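Side-chain contact in GH127 beta-L-arabinofuranoside (Geobacillus stearothermophilus, PDB 4QK0), which probably hydrolyses beta-L-arabinofuranosides, releasing L-arabinose, as a glycoside hydrolase of family 127: residues L199-Y202 with E203-N207. Residues are numbered along the deposited sequence; the frame is centred on the assembly and turned at random.
Sequences LKLY and EVTGN
The C-terminal turn of helix 194-205, in the helical GH127 catalytic domain, closes here through Leu-201 and Thr-205, and an ST turn leads the chain out of it toward helix 208-220. Leu-201 O takes two donors from Thr-205: the hydroxyl OG1 at 2.7 Å and the backbone N at 3.0 Å, which arrive from opposite faces of the carbonyl plane. With chi1 at 61°, OG1 is tucked between the backbone N and carbonyl carbon of its own residue, close enough to Leu-201 O to donate while accepting from Asn-207 N at 3.1 Å in a fairly straight bond (161°). CG2 of Thr-205 meets CD1 of Leu-201 at 4.1 Å, and both side chains also touch Tyr-210. The last turn is completed by Gly-206 N, 2.7 Å from Tyr-202 O, where positive phi at the glycine ends the helix. Tyr-202 turns its ring, CG anti to the backbone N (chi1 167°), alongside the departing chain, so that Asn-207 O lies at the ring edge, 3.3 Å from CD1. On another side of the helix, Glu-203 runs back along the preceding turn, its CG 3.4 Å from Leu-199 O, and its OE2 forms salt bridges with Lys-282 and Arg-346; Lys-200 instead pairs with Glu-149. A valine in place of Thr-205 would probably leave Asn-207 N without its acceptor and Leu-201 O with one strong donor fewer, making the exit turn less firmly set. One hydroxyl, donor and acceptor at once, thus ties the helix end to the N-cap residue Asn-207 of the next helix.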
loop_
_atom_site.group_PDB
_atom_site.type_symbol
_atom_site.label_atom_id
_atom_site.label_comp_id
_atom_site.label_asym_id
_atom_site.label_seq_id
_atom_site.Cartn_x
_atom_site.Cartn_y
_atom_site.Cartn_z
ATOM N N LEU A 199 3.846 -36.626 -10.873
ATOM C CA LEU A 199 5.162 -37.197 -10.544
ATOM C C LEU A 199 5.066 -38.148 -9.386
ATOM O O LEU A 199 5.740 -39.154 -9.351
ATOM C CB LEU A 199 6.211 -36.133 -10.187
ATOM C CG LEU A 199 6.526 -35.074 -11.215
ATOM C CD1 LEU A 199 7.691 -34.187 -10.760
ATOM C CD2 LEU A 199 6.894 -35.747 -12.527
ATOM N N LYS A 200 4.300 -37.791 -8.372
ATOM C CA LYS A 200 4.204 -38.661 -7.217
ATOM C C LYS A 200 3.514 -39.949 -7.609
ATOM O O LYS A 200 3.838 -41.022 -7.116
ATOM C CB LYS A 200 3.486 -37.923 -6.071
ATOM C CG LYS A 200 4.441 -37.196 -5.091
ATOM C CD LYS A 200 3.957 -35.829 -4.598
ATOM C CE LYS A 200 4.196 -35.556 -3.100
ATOM N NZ LYS A 200 2.906 -35.454 -2.296
ATOM N N LEU A 201 2.505 -39.843 -8.448
ATOM C CA LEU A 201 1.753 -40.987 -8.844
ATOM C C LEU A 201 2.680 -41.936 -9.671
ATOM O O LEU A 201 2.602 -43.168 -9.550
ATOM C CB LEU A 201 0.577 -40.579 -9.712
ATOM C CG LEU A 201 -0.404 -41.680 -10.102
ATOM C CD1 LEU A 201 -1.046 -42.322 -8.893
ATOM C CD2 LEU A 201 -1.475 -41.126 -11.030
ATOM N N TYR A 202 3.527 -41.341 -10.510
ATOM C CA TYR A 202 4.539 -42.082 -11.233
ATOM C C TYR A 202 5.497 -42.819 -10.288
ATOM O O TYR A 202 5.770 -43.982 -10.501
ATOM C CB TYR A 202 5.310 -41.175 -12.169
ATOM C CG TYR A 202 6.544 -41.834 -12.699
ATOM C CD1 TYR A 202 6.461 -42.858 -13.670
ATOM C CD2 TYR A 202 7.787 -41.476 -12.230
ATOM C CE1 TYR A 202 7.601 -43.486 -14.158
ATOM C CE2 TYR A 202 8.938 -42.109 -12.699
ATOM C CZ TYR A 202 8.843 -43.111 -13.653
ATOM O OH TYR A 202 9.995 -43.704 -14.097
ATOM N N GLU A 203 5.937 -42.157 -9.231
ATOM C CA GLU A 203 6.909 -42.737 -8.319
ATOM C C GLU A 203 6.336 -43.929 -7.643
ATOM O O GLU A 203 7.043 -44.844 -7.312
ATOM C CB GLU A 203 7.327 -41.771 -7.235
ATOM C CG GLU A 203 8.310 -40.718 -7.684
ATOM C CD GLU A 203 8.324 -39.439 -6.821
ATOM O OE1 GLU A 203 7.566 -39.272 -5.825
ATOM O OE2 GLU A 203 9.130 -38.571 -7.173
ATOM N N VAL A 204 5.035 -43.944 -7.414
ATOM C CA VAL A 204 4.473 -45.045 -6.668
ATOM C C VAL A 204 3.975 -46.129 -7.585
ATOM O O VAL A 204 3.805 -47.226 -7.136
ATOM C CB VAL A 204 3.386 -44.549 -5.660
ATOM C CG1 VAL A 204 2.020 -44.464 -6.288
ATOM C CG2 VAL A 204 3.351 -45.433 -4.451
ATOM N N THR A 205 3.684 -45.834 -8.839
ATOM C CA THR A 205 3.149 -46.839 -9.739
ATOM C C THR A 205 4.129 -47.350 -10.796
ATOM O O THR A 205 3.883 -48.372 -11.391
ATOM C CB THR A 205 1.952 -46.308 -10.560
ATOM O OG1 THR A 205 2.362 -45.209 -11.359
ATOM C CG2 THR A 205 0.788 -45.919 -9.689
ATOM N N GLY A 206 5.154 -46.569 -11.132
ATOM C CA GLY A 206 6.039 -46.891 -12.231
ATOM C C GLY A 206 5.420 -46.701 -13.597
ATOM O O GLY A 206 6.064 -46.938 -14.619
ATOM N N ASN A 207 4.172 -46.251 -13.648
ATOM C CA ASN A 207 3.513 -45.986 -14.927
ATOM C C ASN A 207 4.016 -44.712 -15.608
ATOM O O ASN A 207 3.635 -43.587 -15.260
ATOM C CB ASN A 207 2.000 -45.946 -14.741
ATOM C CG ASN A 207 1.253 -45.864 -16.054
ATOM O OD1 ASN A 207 1.791 -45.483 -17.080
ATOM N ND2 ASN A 207 -0.008 -46.197 -16.010
#